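Local coordinates for putative extracellular solute-binding protein (PDB 4P56), which binds mandelate and probably delivers such small carboxylates, as the periplasmic solute-binding component, to a TRAP-type transporter, at residues A[39-44]-A[272-277]; A[47-52]-A[264-269]. All blocks are in the same frame, centred on the assembly; numbering follows the deposited sequence.

Contact 1 (A[39-44]-A[272-277]). With RMN ((R)-mandelic acid), chain D.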
# COMPACT_ATOMS: atom_id res chain seq x y z
N HIS A 39 11.59 -5.99 6.86
CA HIS A 39 10.17 -5.67 6.66
C HIS A 39 9.42 -6.76 5.90
O HIS A 39 9.99 -7.45 5.05
CB HIS A 39 10.00 -4.33 5.92
CG HIS A 39 8.60 -3.80 5.97
ND1 HIS A 39 7.65 -4.14 5.03
CD2 HIS A 39 7.97 -3.00 6.86
CE1 HIS A 39 6.51 -3.53 5.31
NE2 HIS A 39 6.68 -2.83 6.42
N ALA A 40 8.14 -6.92 6.20
CA ALA A 40 7.31 -7.92 5.51
C ALA A 40 7.50 -7.94 3.99
O ALA A 40 7.63 -9.00 3.37
CB ALA A 40 5.88 -7.68 5.81
N VAL A 41 7.37 -6.78 3.39
CA VAL A 41 7.53 -6.61 1.96
C VAL A 41 8.80 -7.24 1.41
O VAL A 41 8.80 -7.82 0.32
CB VAL A 41 7.52 -5.14 1.57
CG1 VAL A 41 7.77 -5.00 0.07
CG2 VAL A 41 6.19 -4.50 1.93
N VAL A 42 9.90 -7.12 2.14
CA VAL A 42 11.15 -7.72 1.67
C VAL A 42 11.28 -9.16 2.15
O VAL A 42 11.37 -10.11 1.34
CB VAL A 42 12.37 -6.90 2.09
CG1 VAL A 42 13.62 -7.47 1.52
CG2 VAL A 42 12.22 -5.45 1.64
N ALA A 43 11.30 -9.33 3.47
CA ALA A 43 11.63 -10.61 4.08
C ALA A 43 10.60 -11.66 3.73
O ALA A 43 10.96 -12.80 3.51
CB ALA A 43 11.73 -10.49 5.60
N ASP A 44 9.32 -11.28 3.71
CA ASP A 44 8.29 -12.30 3.56
C ASP A 44 7.54 -12.26 2.24
O ASP A 44 6.66 -13.08 2.02
CB ASP A 44 7.31 -12.27 4.72
CG ASP A 44 7.97 -12.64 6.04
OD1 ASP A 44 8.99 -13.32 6.03
OD2 ASP A 44 7.44 -12.29 7.10
N ARG A 272 -0.62 -11.81 1.82
CA ARG A 272 -0.49 -12.76 2.92
C ARG A 272 0.62 -12.36 3.90
O ARG A 272 0.49 -12.55 5.12
CB ARG A 272 -0.36 -14.21 2.41
CG ARG A 272 -1.71 -14.70 1.80
CD ARG A 272 -1.74 -16.20 1.41
NE ARG A 272 -3.12 -16.56 1.10
CZ ARG A 272 -4.00 -17.05 1.98
NH1 ARG A 272 -3.65 -17.35 3.23
NH2 ARG A 272 -5.24 -17.30 1.57
N ALA A 273 1.69 -11.78 3.37
CA ALA A 273 2.78 -11.30 4.20
C ALA A 273 2.31 -10.15 5.09
O ALA A 273 2.57 -10.17 6.28
CB ALA A 273 3.94 -10.85 3.33
N TRP A 274 1.64 -9.16 4.50
CA TRP A 274 1.12 -8.03 5.25
C TRP A 274 0.19 -8.47 6.36
O TRP A 274 0.28 -7.94 7.46
CB TRP A 274 0.30 -7.10 4.36
CG TRP A 274 1.07 -6.20 3.47
CD1 TRP A 274 1.20 -6.32 2.11
CD2 TRP A 274 1.78 -5.02 3.83
NE1 TRP A 274 1.96 -5.29 1.61
CE2 TRP A 274 2.32 -4.47 2.64
CE3 TRP A 274 2.03 -4.38 5.05
CZ2 TRP A 274 3.09 -3.31 2.64
CZ3 TRP A 274 2.80 -3.24 5.04
CH2 TRP A 274 3.31 -2.71 3.85
N ASP A 275 -0.75 -9.36 6.02
CA ASP A 275 -1.73 -9.87 6.99
C ASP A 275 -1.08 -10.64 8.14
O ASP A 275 -1.53 -10.56 9.30
CB ASP A 275 -2.76 -10.80 6.31
CG ASP A 275 -3.81 -10.04 5.51
OD1 ASP A 275 -4.11 -8.89 5.91
OD2 ASP A 275 -4.37 -10.60 4.53
N THR A 276 -0.02 -11.37 7.84
CA THR A 276 0.67 -12.13 8.87
C THR A 276 1.36 -11.16 9.83
O THR A 276 1.29 -11.30 11.05
CB THR A 276 1.66 -13.13 8.24
OG1 THR A 276 0.93 -14.06 7.41
CG2 THR A 276 2.43 -13.89 9.28
N HIS A 277 1.98 -10.13 9.28
CA HIS A 277 2.62 -9.15 10.15
C HIS A 277 1.65 -8.32 10.94
O HIS A 277 1.90 -8.02 12.11
CB HIS A 277 3.57 -8.27 9.35
CG HIS A 277 4.85 -8.96 9.04
ND1 HIS A 277 6.06 -8.51 9.50
CD2 HIS A 277 5.10 -10.10 8.36
CE1 HIS A 277 7.01 -9.32 9.09
NE2 HIS A 277 6.45 -10.30 8.40
C1 RMN D . 3.44 2.37 3.56
C2 RMN D . 4.65 1.94 3.03
C3 RMN D . 5.36 0.92 3.64
C4 RMN D . 4.89 0.34 4.80
C5 RMN D . 3.68 0.77 5.34
C6 RMN D . 2.97 1.78 4.71
C7 RMN D . 2.68 3.49 2.90
C10 RMN D . 2.83 4.72 3.75
O8 RMN D . 1.32 3.25 2.83
O11 RMN D . 2.01 5.00 4.69
O12 RMN D . 3.82 5.48 3.55

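Contact 2 (A[47-52]-A[264-269])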
# COMPACT_ATOMS: atom_id res chain seq x y z
N MSE A 47 11.59 -11.70 -1.13
CA MSE A 47 12.63 -12.73 -1.07
C MSE A 47 12.05 -14.10 -1.46
O MSE A 47 12.58 -14.78 -2.34
CB MSE A 47 13.28 -12.77 0.31
CG MSE A 47 14.13 -11.54 0.60
SE MSE A 47 15.63 -11.29 -0.68
CE MSE A 47 14.86 -10.26 -2.10
N PRO A 48 10.94 -14.51 -0.82
CA PRO A 48 10.35 -15.79 -1.26
C PRO A 48 9.92 -15.78 -2.72
O PRO A 48 10.02 -16.81 -3.40
CB PRO A 48 9.13 -15.98 -0.34
CG PRO A 48 9.18 -14.87 0.69
CD PRO A 48 10.43 -14.06 0.49
N TRP A 49 9.46 -14.64 -3.20
CA TRP A 49 9.00 -14.53 -4.59
C TRP A 49 10.20 -14.70 -5.52
O TRP A 49 10.14 -15.38 -6.53
CB TRP A 49 8.37 -13.15 -4.78
CG TRP A 49 7.83 -12.83 -6.14
CD1 TRP A 49 6.78 -13.44 -6.79
CD2 TRP A 49 8.28 -11.78 -7.01
NE1 TRP A 49 6.55 -12.81 -8.00
CE2 TRP A 49 7.46 -11.80 -8.15
CE3 TRP A 49 9.29 -10.82 -6.92
CZ2 TRP A 49 7.64 -10.90 -9.21
CZ3 TRP A 49 9.45 -9.92 -7.97
CH2 TRP A 49 8.63 -9.97 -9.09
N GLY A 50 11.33 -14.09 -5.15
CA GLY A 50 12.56 -14.28 -5.91
C GLY A 50 12.97 -15.76 -5.94
O GLY A 50 13.44 -16.28 -6.96
N GLU A 51 12.78 -16.45 -4.83
CA GLU A 51 13.10 -17.88 -4.79
C GLU A 51 12.17 -18.66 -5.74
O GLU A 51 12.60 -19.63 -6.41
CB GLU A 51 12.98 -18.36 -3.35
CG GLU A 51 14.22 -18.01 -2.55
CD GLU A 51 15.38 -18.86 -3.01
OE1 GLU A 51 15.38 -20.06 -2.67
OE2 GLU A 51 16.27 -18.36 -3.74
N GLU A 52 10.90 -18.25 -5.81
CA GLU A 52 9.95 -18.92 -6.70
C GLU A 52 10.39 -18.73 -8.14
O GLU A 52 10.33 -19.67 -8.91
CB GLU A 52 8.51 -18.41 -6.51
CG GLU A 52 7.83 -18.83 -5.19
CD GLU A 52 6.33 -18.49 -5.13
OE1 GLU A 52 5.67 -18.46 -6.18
OE2 GLU A 52 5.80 -18.27 -4.03
N ARG A 264 -1.90 -11.86 -10.12
CA ARG A 264 -2.73 -12.29 -9.01
C ARG A 264 -1.93 -13.12 -7.99
O ARG A 264 -2.19 -13.10 -6.77
CB ARG A 264 -3.86 -13.13 -9.59
CG ARG A 264 -4.92 -13.48 -8.61
CD ARG A 264 -5.85 -14.41 -9.33
NE ARG A 264 -7.23 -14.08 -9.04
CZ ARG A 264 -7.82 -14.36 -7.90
NH1 ARG A 264 -7.15 -14.98 -6.93
NH2 ARG A 264 -9.09 -14.03 -7.71
N HIS A 265 -0.98 -13.90 -8.51
CA HIS A 265 -0.11 -14.73 -7.66
C HIS A 265 0.70 -13.86 -6.72
O HIS A 265 0.78 -14.13 -5.52
CB HIS A 265 0.84 -15.54 -8.52
CG HIS A 265 1.71 -16.48 -7.75
ND1 HIS A 265 1.29 -17.71 -7.30
CD2 HIS A 265 3.00 -16.37 -7.36
CE1 HIS A 265 2.27 -18.32 -6.67
NE2 HIS A 265 3.33 -17.52 -6.68
N LEU A 266 1.30 -12.82 -7.28
CA LEU A 266 2.08 -11.84 -6.50
C LEU A 266 1.18 -11.09 -5.50
O LEU A 266 1.54 -10.88 -4.34
CB LEU A 266 2.76 -10.90 -7.50
CG LEU A 266 3.51 -9.64 -7.12
CD1 LEU A 266 4.27 -9.14 -8.34
CD2 LEU A 266 2.63 -8.54 -6.63
N ALA A 267 -0.01 -10.70 -5.94
CA ALA A 267 -0.94 -9.98 -5.10
C ALA A 267 -1.23 -10.79 -3.85
O ALA A 267 -1.20 -10.26 -2.74
CB ALA A 267 -2.24 -9.65 -5.86
N GLU A 268 -1.49 -12.07 -4.03
CA GLU A 268 -1.78 -12.94 -2.91
C GLU A 268 -0.55 -13.16 -2.01
O GLU A 268 -0.66 -13.13 -0.77
CB GLU A 268 -2.33 -14.27 -3.40
CG GLU A 268 -2.78 -15.20 -2.25
CD GLU A 268 -3.67 -16.34 -2.73
OE1 GLU A 268 -3.71 -16.61 -3.95
OE2 GLU A 268 -4.35 -16.95 -1.86
N LEU A 269 0.62 -13.37 -2.61
CA LEU A 269 1.82 -13.56 -1.80
C LEU A 269 2.06 -12.32 -0.92
O LEU A 269 2.31 -12.42 0.27
CB LEU A 269 3.04 -13.86 -2.69
CG LEU A 269 4.34 -14.31 -2.06
CD1 LEU A 269 4.13 -15.56 -1.22
CD2 LEU A 269 5.38 -14.58 -3.15

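Contact 1 (A[39-44]-A[272-277])
His39 and Trp274 meet as an offset edge-to-face aromatic pair beside bound (R)-mandelic acid, in the ligand pocket of a TRAP solute-binding protein, where the first turn of helix 40-56 packs on the middle of the long helix 263-285. The edge of the imidazole is turned toward the face of the indole, with the planes at 74° and His39 CE1 lying 3.6 Å from Trp274 CH2. The same CH2 carries the ligand contact: C4 of the mandelate phenyl ring reaches the edge of the indole, near its plane, at 3.6 Å.

Two bonds fix the rotation of the His39 ring. As the N-cap residue, His39 accepts the backbone N of Val41 at ND1 (3.1 Å), with the donor tilted somewhat out of the imidazole plane; the other ring nitrogen, NE2, is bonded to Glu212. Its CG stands anti to the backbone N (chi1 -167°), which brings ND1 back over the start of the helix. Val41 lies alongside the tryptophan, pointing the same way, and its CG2 approaches Trp274 CZ2 closely, at 3.4 Å.

Farther from the ligand, His277 is held in two directions at once. Ala40 CB sits almost exactly on the normal through the ring centre, 3.5 Å from the centroid, in a CH-pi contact over one face. One turn before His277, Ala273 packs its methyl against Asp44 CB, where the two backbones come near each other. The carboxylate of Asp44 comes to the edge of the imidazole with its plane turned 58° from that of the ring, and His277 NE2 donates a nearly straight bond to the anti side of Asp44 OD2, 2.6 Å away.

Contact 2 (A[47-52]-A[264-269])
Segments 47-52 and 264-269 run obliquely antiparallel, their local axes 145° apart in direction and 11.2 Å apart at closest approach, so the gap is bridged by long side chains. Trp49 and Leu269 meet in the middle of it: Leu269 CD2 packs against Trp49 CB at 3.7 Å, touching the root of the side chain and the near rim of the indole at CD1. Leu266 takes the far end of the same ring system, its CD1 lying 3.9 Å from Trp49 CZ2. Both leucines approach the indole obliquely, at different points along its length. With chi1 of Trp49 at -180°, CG stands opposite the backbone N and the indole extends toward the other helix; there NE1 donates to the backbone O of Leu261, a bond that restrains rotation of the indole about CB-CG.

One turn beyond Trp49, Glu52 reaches toward His265 from the opposite direction. The glutamate chain is extended beyond CG, and His265 NE2 donates to Glu52 OE1 over 2.6 Å through the oxygen's syn lone pair. The acceptor stays close to the imidazole plane, while the carboxylate plane is turned 75° from it, so the two flat groups meet steeply rather than in one plane. A negative carboxylate so close would be expected to favour protonation of this histidine. The second oxygen, Glu52 OE2, faces Leu269 CD2 at 3.8 Å, which places the polar bridge directly beside the apolar cluster.

Phe45, from the preceding turn of helix 40-56, also touches Leu266 and Leu269 and carries the apolar layer along the interface. Over these segments it is an oblique antiparallel helix-helix interface, joining helix 40-56 to the long helix 263-285 of this family 7 solute-binding fold.

Contacts 1 and 2 are successive stations along one pair of helices, 40-56 and 263-285, with centres about 11 Å apart and contact 2 nested within the chain loop that contact 1 closes. Helix 40-56 joins them directly through a probable backbone hydrogen bond from Met47 N to Val42 O. Contact 1 is the more buried and lies nearer the chain centre, with aromatic rings lining the mandelate site; contact 2, farther out and partly buried, depends on leucines against a tryptophan. Each includes a histidine-carboxylate bond, and the roles are the same: helix 40-56 supplies the acid both times, but the histidine meets the anti side in contact 1 and the syn side in contact 2.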